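PDB 3I3V: probable secreted solute-binding lipoprotein from Streptomyces coelicolor, which probably binds a solute outside the cell and delivers it to a membrane transporter for uptake. Local coordinates for residues Q53-S58 against G83-V88; V68-Y73 against L77-V82; P103-D108 against D326-T331; D108-D111 against R115-A118. All blocks are in the same frame, centred on the assembly; numbering follows the deposited sequence.

Contact 1: residues Q53-S58 against G83-V88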
loop_
_atom_site.group_PDB
_atom_site.type_symbol
_atom_site.label_atom_id
_atom_site.label_comp_id
_atom_site.label_asym_id
_atom_site.label_seq_id
_atom_site.Cartn_x
_atom_site.Cartn_y
_atom_site.Cartn_z
ATOM N N GLN C 53 54.455 -31.698 8.344
ATOM C CA GLN C 53 55.869 -31.374 8.144
ATOM C C GLN C 53 56.057 -30.649 6.821
ATOM O O GLN C 53 56.733 -29.627 6.761
ATOM C CB GLN C 53 56.746 -32.647 8.138
ATOM C CG GLN C 53 56.906 -33.380 9.486
ATOM C CD GLN C 53 55.653 -34.140 9.955
ATOM O OE1 GLN C 53 55.651 -34.728 11.045
ATOM N NE2 GLN C 53 54.592 -34.133 9.143
ATOM N N VAL C 54 55.462 -31.192 5.760
ATOM C CA VAL C 54 55.571 -30.600 4.431
ATOM C C VAL C 54 54.950 -29.219 4.405
ATOM O O VAL C 54 55.460 -28.322 3.738
ATOM C CB VAL C 54 54.868 -31.459 3.372
ATOM C CG1 VAL C 54 54.981 -30.800 1.989
ATOM C CG2 VAL C 54 55.480 -32.846 3.360
ATOM N N TYR C 55 53.841 -29.048 5.121
ATOM C CA TYR C 55 53.195 -27.742 5.160
ATOM C C TYR C 55 54.086 -26.706 5.868
ATOM O O TYR C 55 54.187 -25.568 5.425
ATOM C CB TYR C 55 51.846 -27.819 5.868
ATOM C CG TYR C 55 51.216 -26.459 6.074
ATOM C CD1 TYR C 55 50.586 -25.792 5.028
ATOM C CD2 TYR C 55 51.292 -25.823 7.310
ATOM C CE1 TYR C 55 50.051 -24.522 5.208
ATOM C CE2 TYR C 55 50.759 -24.557 7.501
ATOM C CZ TYR C 55 50.140 -23.912 6.444
ATOM O OH TYR C 55 49.616 -22.660 6.641
ATOM N N GLU C 56 54.726 -27.098 6.965
ATOM C CA GLU C 56 55.589 -26.168 7.696
ATOM C C GLU C 56 56.786 -25.743 6.847
ATOM O O GLU C 56 57.210 -24.587 6.877
ATOM C CB GLU C 56 56.037 -26.796 9.023
ATOM C CG GLU C 56 54.857 -27.031 9.948
ATOM C CD GLU C 56 55.230 -27.668 11.269
ATOM O OE1 GLU C 56 56.429 -27.950 11.480
ATOM O OE2 GLU C 56 54.316 -27.887 12.097
ATOM N N THR C 57 57.320 -26.669 6.064
ATOM C CA THR C 57 58.438 -26.329 5.198
ATOM C C THR C 57 57.964 -25.327 4.141
ATOM O O THR C 57 58.714 -24.440 3.739
ATOM C CB THR C 57 58.997 -27.567 4.497
ATOM O OG1 THR C 57 59.320 -28.564 5.474
ATOM C CG2 THR C 57 60.244 -27.203 3.704
ATOM N N SER C 58 56.719 -25.468 3.691
ATOM C CA SER C 58 56.162 -24.551 2.694
ATOM C C SER C 58 55.854 -23.194 3.312
ATOM O O SER C 58 55.992 -22.168 2.662
ATOM C CB SER C 58 54.871 -25.111 2.092
ATOM O OG SER C 58 55.143 -26.074 1.093
ATOM N N GLY C 83 50.868 -18.974 14.749
ATOM C CA GLY C 83 50.419 -18.307 13.541
ATOM C C GLY C 83 50.737 -18.989 12.220
ATOM O O GLY C 83 50.734 -18.333 11.175
ATOM N N ALA C 84 51.025 -20.288 12.232
ATOM C CA ALA C 84 51.289 -20.976 10.963
ATOM C C ALA C 84 49.923 -21.091 10.271
ATOM O O ALA C 84 49.817 -21.265 9.052
ATOM C CB ALA C 84 51.879 -22.359 11.214
ATOM N N THR C 85 48.885 -20.942 11.086
ATOM C CA THR C 85 47.500 -21.022 10.648
ATOM C C THR C 85 46.689 -19.944 11.393
ATOM O O THR C 85 46.867 -19.765 12.591
ATOM C CB THR C 85 46.991 -22.450 10.938
ATOM O OG1 THR C 85 46.858 -23.153 9.697
ATOM C CG2 THR C 85 45.700 -22.434 11.693
ATOM N N VAL C 86 45.806 -19.228 10.696
ATOM C CA VAL C 86 45.043 -18.155 11.339
ATOM C C VAL C 86 43.769 -18.564 12.090
ATOM O O VAL C 86 43.187 -19.625 11.834
ATOM C CB VAL C 86 44.668 -17.030 10.321
ATOM C CG1 VAL C 86 45.931 -16.464 9.675
ATOM C CG2 VAL C 86 43.713 -17.563 9.260
ATOM N N ASP C 87 43.351 -17.706 13.025
ATOM C CA ASP C 87 42.146 -17.932 13.819
ATOM C C ASP C 87 40.989 -17.950 12.838
ATOM O O ASP C 87 40.821 -17.026 12.044
ATOM C CB ASP C 87 41.929 -16.807 14.836
ATOM C CG ASP C 87 40.705 -17.045 15.723
ATOM O OD1 ASP C 87 39.941 -18.000 15.457
ATOM O OD2 ASP C 87 40.503 -16.276 16.690
ATOM N N VAL C 88 40.188 -19.003 12.907
ATOM C CA VAL C 88 39.074 -19.167 12.004
ATOM C C VAL C 88 37.722 -18.717 12.577
ATOM O O VAL C 88 36.732 -18.652 11.847
ATOM C CB VAL C 88 39.034 -20.643 11.518
ATOM C CG1 VAL C 88 37.779 -21.347 11.976
ATOM C CG2 VAL C 88 39.178 -20.685 10.026
#

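Contact 2: residues V68-Y73 against L77-V82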
loop_
_atom_site.group_PDB
_atom_site.type_symbol
_atom_site.label_atom_id
_atom_site.label_comp_id
_atom_site.label_asym_id
_atom_site.label_seq_id
_atom_site.Cartn_x
_atom_site.Cartn_y
_atom_site.Cartn_z
ATOM N N VAL C 68 44.296 -25.954 4.260
ATOM C CA VAL C 68 44.874 -27.223 4.670
ATOM C C VAL C 68 43.796 -28.156 5.197
ATOM O O VAL C 68 42.853 -27.723 5.844
ATOM C CB VAL C 68 45.940 -27.020 5.772
ATOM C CG1 VAL C 68 46.668 -28.330 6.031
ATOM C CG2 VAL C 68 46.917 -25.924 5.361
HETATM N N MSE C 69 43.924 -29.442 4.910
HETATM C CA MSE C 69 42.949 -30.399 5.403
HETATM C C MSE C 69 43.659 -31.470 6.200
HETATM O O MSE C 69 44.151 -32.444 5.639
HETATM C CB MSE C 69 42.173 -31.018 4.244
HETATM C CG MSE C 69 41.350 -30.008 3.446
HETATM SE SE MSE C 69 40.334 -30.821 1.993
HETATM C CE MSE C 69 39.117 -31.864 3.086
ATOM N N VAL C 70 43.703 -31.276 7.515
ATOM C CA VAL C 70 44.356 -32.214 8.431
ATOM C C VAL C 70 43.555 -32.364 9.715
ATOM O O VAL C 70 42.676 -31.555 10.017
ATOM C CB VAL C 70 45.774 -31.739 8.866
ATOM C CG1 VAL C 70 46.824 -32.452 8.083
ATOM C CG2 VAL C 70 45.897 -30.218 8.716
ATOM N N ASN C 71 43.885 -33.395 10.483
ATOM C CA ASN C 71 43.204 -33.628 11.735
ATOM C C ASN C 71 43.925 -32.850 12.826
ATOM O O ASN C 71 44.908 -32.150 12.562
ATOM C CB ASN C 71 43.176 -35.123 12.074
ATOM C CG ASN C 71 44.574 -35.730 12.193
ATOM O OD1 ASN C 71 44.829 -36.582 13.058
ATOM N ND2 ASN C 71 45.479 -35.311 11.314
ATOM N N LEU C 72 43.426 -32.973 14.050
ATOM C CA LEU C 72 44.004 -32.280 15.184
ATOM C C LEU C 72 44.831 -33.242 16.015
ATOM O O LEU C 72 44.294 -34.146 16.657
ATOM C CB LEU C 72 42.906 -31.670 16.060
ATOM C CG LEU C 72 43.461 -30.819 17.208
ATOM C CD1 LEU C 72 44.123 -29.574 16.617
ATOM C CD2 LEU C 72 42.353 -30.431 18.178
ATOM N N TYR C 73 46.144 -33.056 15.989
ATOM C CA TYR C 73 47.033 -33.890 16.776
ATOM C C TYR C 73 48.236 -33.055 17.194
ATOM O O TYR C 73 48.369 -31.898 16.788
ATOM C CB TYR C 73 47.475 -35.131 15.988
ATOM C CG TYR C 73 48.426 -34.875 14.840
ATOM C CD1 TYR C 73 47.997 -34.242 13.668
ATOM C CD2 TYR C 73 49.759 -35.281 14.918
ATOM C CE1 TYR C 73 48.882 -34.022 12.598
ATOM C CE2 TYR C 73 50.645 -35.067 13.869
ATOM C CZ TYR C 73 50.208 -34.442 12.713
ATOM O OH TYR C 73 51.088 -34.264 11.670
ATOM N N LEU C 77 48.471 -28.992 16.614
ATOM C CA LEU C 77 47.955 -28.409 17.841
ATOM C C LEU C 77 48.747 -27.131 18.162
ATOM O O LEU C 77 48.304 -26.287 18.939
ATOM C CB LEU C 77 48.121 -29.429 18.965
ATOM C CG LEU C 77 47.046 -29.739 20.006
ATOM C CD1 LEU C 77 45.664 -29.407 19.512
ATOM C CD2 LEU C 77 47.159 -31.221 20.351
ATOM N N ALA C 78 49.913 -26.999 17.539
ATOM C CA ALA C 78 50.794 -25.854 17.757
ATOM C C ALA C 78 50.721 -24.785 16.673
ATOM O O ALA C 78 51.353 -23.742 16.802
ATOM C CB ALA C 78 52.242 -26.332 17.884
ATOM N N TRP C 79 49.959 -25.032 15.615
ATOM C CA TRP C 79 49.857 -24.075 14.514
ATOM C C TRP C 79 49.173 -22.758 14.838
ATOM O O TRP C 79 49.610 -21.708 14.384
ATOM C CB TRP C 79 49.130 -24.707 13.319
ATOM C CG TRP C 79 49.946 -25.707 12.556
ATOM C CD1 TRP C 79 51.264 -26.024 12.760
ATOM C CD2 TRP C 79 49.525 -26.463 11.414
ATOM N NE1 TRP C 79 51.686 -26.921 11.812
ATOM C CE2 TRP C 79 50.639 -27.210 10.974
ATOM C CE3 TRP C 79 48.313 -26.583 10.720
ATOM C CZ2 TRP C 79 50.579 -28.067 9.867
ATOM C CZ3 TRP C 79 48.255 -27.436 9.619
ATOM C CH2 TRP C 79 49.381 -28.165 9.207
ATOM N N THR C 80 48.095 -22.817 15.607
ATOM C CA THR C 80 47.334 -21.622 15.927
ATOM C C THR C 80 48.098 -20.589 16.744
ATOM O O THR C 80 48.127 -19.417 16.387
ATOM C CB THR C 80 46.025 -21.971 16.671
ATOM O OG1 THR C 80 45.294 -22.943 15.916
ATOM C CG2 THR C 80 45.153 -20.738 16.828
ATOM N N ASP C 81 48.733 -21.013 17.828
ATOM C CA ASP C 81 49.451 -20.058 18.653
ATOM C C ASP C 81 50.627 -19.382 17.950
ATOM O O ASP C 81 50.832 -18.184 18.127
ATOM C CB ASP C 81 49.923 -20.713 19.946
ATOM C CG ASP C 81 50.304 -19.694 20.997
ATOM O OD1 ASP C 81 49.425 -18.886 21.368
ATOM O OD2 ASP C 81 51.471 -19.699 21.448
ATOM N N VAL C 82 51.395 -20.127 17.155
ATOM C CA VAL C 82 52.525 -19.516 16.454
ATOM C C VAL C 82 52.116 -18.801 15.170
ATOM O O VAL C 82 52.924 -18.107 14.563
ATOM C CB VAL C 82 53.626 -20.547 16.102
ATOM C CG1 VAL C 82 54.169 -21.172 17.369
ATOM C CG2 VAL C 82 53.078 -21.603 15.160
#

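Contact 3: residues P103-D108 against D326-T331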
loop_
_atom_site.group_PDB
_atom_site.type_symbol
_atom_site.label_atom_id
_atom_site.label_comp_id
_atom_site.label_asym_id
_atom_site.label_seq_id
_atom_site.Cartn_x
_atom_site.Cartn_y
_atom_site.Cartn_z
ATOM N N PRO C 103 27.708 -28.413 18.409
ATOM C CA PRO C 103 28.269 -27.689 19.557
ATOM C C PRO C 103 29.531 -28.307 20.151
ATOM O O PRO C 103 30.518 -27.609 20.383
ATOM C CB PRO C 103 27.107 -27.665 20.542
ATOM C CG PRO C 103 25.933 -27.544 19.639
ATOM C CD PRO C 103 26.252 -28.576 18.572
ATOM N N ALA C 104 29.503 -29.612 20.398
ATOM C CA ALA C 104 30.665 -30.298 20.952
ATOM C C ALA C 104 31.852 -30.229 19.983
ATOM O O ALA C 104 33.004 -30.086 20.398
ATOM C CB ALA C 104 30.318 -31.750 21.257
ATOM N N ALA C 105 31.573 -30.336 18.691
ATOM C CA ALA C 105 32.636 -30.272 17.699
ATOM C C ALA C 105 33.313 -28.908 17.714
ATOM O O ALA C 105 34.539 -28.815 17.695
ATOM C CB ALA C 105 32.079 -30.550 16.319
ATOM N N LEU C 106 32.515 -27.848 17.744
ATOM C CA LEU C 106 33.071 -26.504 17.744
ATOM C C LEU C 106 33.877 -26.229 19.009
ATOM O O LEU C 106 34.898 -25.536 18.971
ATOM C CB LEU C 106 31.961 -25.468 17.603
ATOM C CG LEU C 106 32.471 -24.029 17.681
ATOM C CD1 LEU C 106 33.520 -23.798 16.600
ATOM C CD2 LEU C 106 31.300 -23.063 17.538
ATOM N N ALA C 107 33.420 -26.780 20.126
ATOM C CA ALA C 107 34.105 -26.594 21.394
ATOM C C ALA C 107 35.467 -27.279 21.379
ATOM O O ALA C 107 36.483 -26.688 21.765
ATOM C CB ALA C 107 33.255 -27.147 22.527
ATOM N N ASP C 108 35.485 -28.530 20.927
ATOM C CA ASP C 108 36.722 -29.299 20.875
ATOM C C ASP C 108 37.752 -28.707 19.913
ATOM O O ASP C 108 38.947 -29.014 20.013
ATOM C CB ASP C 108 36.426 -30.759 20.498
ATOM C CG ASP C 108 35.731 -31.534 21.619
ATOM O OD1 ASP C 108 35.559 -32.763 21.472
ATOM O OD2 ASP C 108 35.352 -30.923 22.639
ATOM N N ASP C 326 31.183 -40.123 9.337
ATOM C CA ASP C 326 30.474 -39.472 10.423
ATOM C C ASP C 326 30.995 -38.042 10.274
ATOM O O ASP C 326 32.169 -37.841 9.936
ATOM C CB ASP C 326 30.880 -40.057 11.773
ATOM C CG ASP C 326 30.509 -41.524 11.909
ATOM O OD1 ASP C 326 29.327 -41.866 11.654
ATOM O OD2 ASP C 326 31.396 -42.323 12.278
HETATM N N MSE C 327 30.135 -37.056 10.511
HETATM C CA MSE C 327 30.523 -35.657 10.339
HETATM C C MSE C 327 30.471 -34.828 11.610
HETATM O O MSE C 327 29.774 -35.176 12.559
HETATM C CB MSE C 327 29.619 -34.992 9.292
HETATM C CG MSE C 327 29.576 -35.700 7.949
HETATM SE SE MSE C 327 31.276 -35.683 7.051
HETATM C CE MSE C 327 31.181 -33.905 6.309
ATOM N N ALA C 328 31.211 -33.722 11.607
ATOM C CA ALA C 328 31.240 -32.805 12.739
ATOM C C ALA C 328 30.186 -31.717 12.560
ATOM O O ALA C 328 30.066 -30.837 13.404
ATOM C CB ALA C 328 32.610 -32.175 12.871
ATOM N N LEU C 329 29.430 -31.772 11.462
ATOM C CA LEU C 329 28.388 -30.780 11.197
ATOM C C LEU C 329 26.999 -31.409 11.275
ATOM O O LEU C 329 26.850 -32.628 11.150
ATOM C CB LEU C 329 28.578 -30.167 9.805
ATOM C CG LEU C 329 29.991 -29.723 9.419
ATOM C CD1 LEU C 329 29.989 -29.190 7.991
ATOM C CD2 LEU C 329 30.477 -28.660 10.384
ATOM N N ARG C 330 25.981 -30.575 11.469
ATOM C CA ARG C 330 24.600 -31.053 11.543
ATOM C C ARG C 330 24.138 -31.536 10.174
ATOM O O ARG C 330 24.350 -30.852 9.171
ATOM C CB ARG C 330 23.660 -29.929 11.973
ATOM C CG ARG C 330 24.250 -28.941 12.945
ATOM C CD ARG C 330 23.549 -28.986 14.280
ATOM N NE ARG C 330 23.377 -27.640 14.805
ATOM C CZ ARG C 330 23.035 -27.357 16.054
ATOM N NH1 ARG C 330 22.823 -28.336 16.926
ATOM N NH2 ARG C 330 22.907 -26.092 16.428
ATOM N N THR C 331 23.512 -32.715 10.148
ATOM C CA THR C 331 22.970 -33.316 8.927
ATOM C C THR C 331 21.701 -34.072 9.302
ATOM O O THR C 331 21.420 -34.297 10.485
ATOM C CB THR C 331 23.875 -34.395 8.297
ATOM O OG1 THR C 331 25.225 -34.223 8.717
ATOM C CG2 THR C 331 23.805 -34.316 6.790
#

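Contact 4: residues D108-D111 against R115-A118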
loop_
_atom_site.group_PDB
_atom_site.type_symbol
_atom_site.label_atom_id
_atom_site.label_comp_id
_atom_site.label_asym_id
_atom_site.label_seq_id
_atom_site.Cartn_x
_atom_site.Cartn_y
_atom_site.Cartn_z
ATOM N N ASP C 108 35.485 -28.530 20.927
ATOM C CA ASP C 108 36.722 -29.299 20.875
ATOM C C ASP C 108 37.752 -28.707 19.913
ATOM O O ASP C 108 38.947 -29.014 20.013
ATOM C CB ASP C 108 36.426 -30.759 20.498
ATOM C CG ASP C 108 35.731 -31.534 21.619
ATOM O OD1 ASP C 108 35.559 -32.763 21.472
ATOM O OD2 ASP C 108 35.352 -30.923 22.639
ATOM N N TRP C 109 37.298 -27.864 18.986
ATOM C CA TRP C 109 38.208 -27.240 18.024
ATOM C C TRP C 109 38.606 -25.822 18.439
ATOM O O TRP C 109 39.262 -25.112 17.670
ATOM C CB TRP C 109 37.589 -27.184 16.620
ATOM C CG TRP C 109 37.794 -28.417 15.783
ATOM C CD1 TRP C 109 36.911 -29.448 15.610
ATOM C CD2 TRP C 109 38.945 -28.738 14.983
ATOM N NE1 TRP C 109 37.435 -30.380 14.750
ATOM C CE2 TRP C 109 38.683 -29.975 14.353
ATOM C CE3 TRP C 109 40.172 -28.103 14.742
ATOM C CZ2 TRP C 109 39.601 -30.589 13.488
ATOM C CZ3 TRP C 109 41.088 -28.716 13.876
ATOM C CH2 TRP C 109 40.795 -29.948 13.265
ATOM N N THR C 110 38.203 -25.420 19.647
ATOM C CA THR C 110 38.509 -24.092 20.195
ATOM C C THR C 110 39.572 -24.233 21.282
ATOM O O THR C 110 39.459 -25.099 22.147
ATOM C CB THR C 110 37.268 -23.448 20.838
ATOM O OG1 THR C 110 36.205 -23.379 19.877
ATOM C CG2 THR C 110 37.596 -22.046 21.338
ATOM N N ASP C 111 40.596 -23.380 21.238
ATOM C CA ASP C 111 41.671 -23.430 22.229
ATOM C C ASP C 111 41.350 -22.576 23.453
ATOM O O ASP C 111 40.227 -22.094 23.601
ATOM C CB ASP C 111 43.008 -22.972 21.621
ATOM C CG ASP C 111 42.993 -21.510 21.181
ATOM O OD1 ASP C 111 42.171 -20.729 21.706
ATOM O OD2 ASP C 111 43.818 -21.138 20.316
ATOM N N ARG C 115 40.087 -19.205 20.424
ATOM C CA ARG C 115 40.386 -19.208 18.997
ATOM C C ARG C 115 39.958 -20.545 18.403
ATOM O O ARG C 115 40.135 -21.589 19.027
ATOM C CB ARG C 115 41.885 -19.003 18.760
ATOM C CG ARG C 115 42.367 -17.572 18.971
ATOM C CD ARG C 115 43.867 -17.432 18.719
ATOM N NE ARG C 115 44.654 -18.297 19.600
ATOM C CZ ARG C 115 45.944 -18.117 19.855
ATOM N NH1 ARG C 115 46.596 -17.102 19.300
ATOM N NH2 ARG C 115 46.580 -18.949 20.659
ATOM N N VAL C 116 39.374 -20.514 17.209
ATOM C CA VAL C 116 38.963 -21.749 16.553
ATOM C C VAL C 116 40.066 -22.144 15.578
ATOM O O VAL C 116 40.306 -21.459 14.583
ATOM C CB VAL C 116 37.643 -21.572 15.800
ATOM C CG1 VAL C 116 37.219 -22.906 15.180
ATOM C CG2 VAL C 116 36.572 -21.070 16.764
ATOM N N ARG C 117 40.744 -23.246 15.876
ATOM C CA ARG C 117 41.851 -23.710 15.051
ATOM C C ARG C 117 41.474 -23.947 13.595
ATOM O O ARG C 117 42.208 -23.552 12.683
ATOM C CB ARG C 117 42.430 -24.993 15.633
ATOM C CG ARG C 117 42.746 -24.916 17.108
ATOM C CD ARG C 117 43.143 -26.282 17.613
ATOM N NE ARG C 117 43.127 -26.364 19.067
ATOM C CZ ARG C 117 44.167 -26.104 19.851
ATOM N NH1 ARG C 117 45.327 -25.737 19.321
ATOM N NH2 ARG C 117 44.048 -26.227 21.169
ATOM N N ALA C 118 40.335 -24.599 13.376
ATOM C CA ALA C 118 39.897 -24.897 12.016
ATOM C C ALA C 118 38.399 -25.103 11.883
ATOM O O ALA C 118 37.674 -25.112 12.868
ATOM C CB ALA C 118 40.630 -26.138 11.511
#

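Contact 1: residues Q53-S58 against G83-V88
A single tyrosine, Tyr55, carries nearly the whole meeting between helix 51-60 and the loop that leaves helix 79-82, and it ends in a hydrogen bond to the backbone of Ala84. Its CB leaves the helix in the direction of that loop. CG lies opposite the backbone N across the CA-CB bond (chi1 173°), which sends the ring toward residues 83-88. CD2 meets the indole of Trp79, the two ring planes inclined at about 45°, and CG2 of Val68 lies over the ring near CE1. Farther out, CE2 of Tyr55 passes CB of Ala84 at a looser 4.5 Å. The arrangement belongs to the sheet-and-helix architecture of periplasmic binding proteins: helix 51-60 packs beside a central sheet, and Tyr55 also touches His13 of strand 9-14. The loop it reaches begins with a Schellman motif, in which Gly83, with positive phi, is the C-prime residue, Ala84 N returns to Trp79 O and Gly83 N to Thr80 O. Just past this ending, the carbonyl of Ala84 meets the tyrosine. CE2 and CZ both come near it, with Tyr55 CZ 3.7 Å from Ala84 O. At the tip, Tyr55 OH donates to Ala84 O over 2.8 Å; the oxygen lies at the ring edge, in the ring plane, while the hydroxyl stands 22° from the carbonyl plane. Beyond it, the buried OG1 of Thr85 has no polar partner in the model and stays 4.1 Å from Tyr55 OH, too far for a bond.

Contact 2: residues V68-Y73 against L77-V82
Leu72 and Leu77 meet methyl to methyl, CD1 against CD1 at 3.3 Å, closer than two carbons normally come. The two side chains cross at about a right angle. Since Leu77 also has torsions well away from staggered (chi1 -136°, chi2 24°), either the packing is strained or its end is placed only approximately. The deeper part of the contact is snug without such pressure: the far corner of the Trp79 indole, CZ3, rests 3.8 Å from Val70 CG2 and 4.0 Å from Val68 CG1, the latter lying at the ring edge. Both valines come from strand 67-70, an inner strand of a sheet ordered 2-1-3-4, with parallel 9-14 on one side and antiparallel 289-292 on the other, the kind of core found in periplasmic binding proteins. Trp79 belongs to the short, weakly bonded helix packed on this strand, and Trp291 meets its ring edge-to-face. The side with Tyr73 is looser. There Leu77 N donates to Tyr73 O over 2.9 Å, bent at the hydrogen (132°), and Leu77 CB and CD2 lie beside the same carbonyl, while the Tyr73 side chain starts away from the helix and comes no closer than 5.9 Å. An alanine at Leu77 removes both methyls and would probably leave Leu72 CD1 without its neighbour and the Leu72 side chain freer to turn.

Contact 3: residues P103-D108 against D326-T331
Pro103 O, in the residue whose ring packs on Arg330, accepts the backbone N-H of Ala107 at 3.0 Å and so fixes the first turn of helix 103-108. This helix lies against the loop that follows the short, weakly bonded strand 326-327, which pairs antiparallel with the long strand 122-131 of the larger mixed sheet of this solute-binding fold. What passes between the two segments themselves is van der Waals contact. At its buried end two alanines face each other, Ala105 CB lying 3.8 Å from Ala328 CB and 3.6 Å from Ala328 O. Such short side chains let the backbones come close, with CA of Ala105 and CA of Ala328 5.7 Å apart. The loop is held there by backbone bonds of Ala328 to Leu102 and Tyr121, so the residue just before the helix takes part in seating it. At the exposed end Arg330 folds back toward the helix through bends at chi2 (-115°) and chi3 (-140°). Its NE is hydrogen-bonded to Gly99 O, which probably helps to hold the guanidinium in place. The side chains of Pro103 and Arg330 cross at about a right angle, and Pro103 CD lies over one face of the guanidinium, 3.8 Å from Arg330 NH1.

Contact 4: residues D108-D111 against R115-A118
Residues 108-111 and 115-118 run antiparallel through a single beta bridge, Thr110 opposite Val116 as a non-hydrogen-bonded pair with CA atoms 4.4 Å apart, flanked by Arg117 N to Trp109 O (3.0 Å) and Asp111 N to Arg115 O (2.9 Å). The side chain of Asp111 adds two more bonds. Its CG stands between the backbone N and the carbonyl carbon (chi1 64°), and from there the carboxylate reaches both the backbone and the side chain of Arg115. OD1 accepts Arg115 N at 2.9 Å, from above the carboxylate plane, while OD2 offers its syn lone pair to Arg115 NE in a 3.0 Å salt bridge, the two planar groups 58° apart. This is a short hairpin-like connection on the way from helix 103-108 to strand 122-131, and Arg115 NH2 has further partners in Glu113 and in Asp81 of helix 79-82. An alanine at Asp111 takes away both carboxylate oxygens, and the Arg115 side chain would probably be freer to swing and the turn less firmly closed. On another side of Asp111, its CB lies over one face of the Arg117 guanidinium, 3.4 Å from NH2; Arg117 NE is buried and has no partner in the model. Trp109, anchored through NE1 to Tyr285 O, brings CZ3 to 3.5 Å from Ala118 CB and has Arg117 CB at its ring edge.

Overall arrangement
Contacts 1, 2 and 4 lie on the same side of the chain's centre and pack together beside the four-stranded sheet, probably as part of one lobe. Contacts 1 and 2 have centres only 7 Å apart and are tied by the hydrogen bond of Trp79 NE1 to Glu56 OE2. Contact 4, its centre about 9 Å from that of contact 2, is joined to it by the salt bridge between Asp81 and Arg115, and to contact 1 by bonds of Val116 with Val88 and Asp87. Contact 3 shares Asp108 with contact 4, their centres about 12 Å apart, but brings in residues from far along the chain; its nearest atoms are about 7 Å from contact 1.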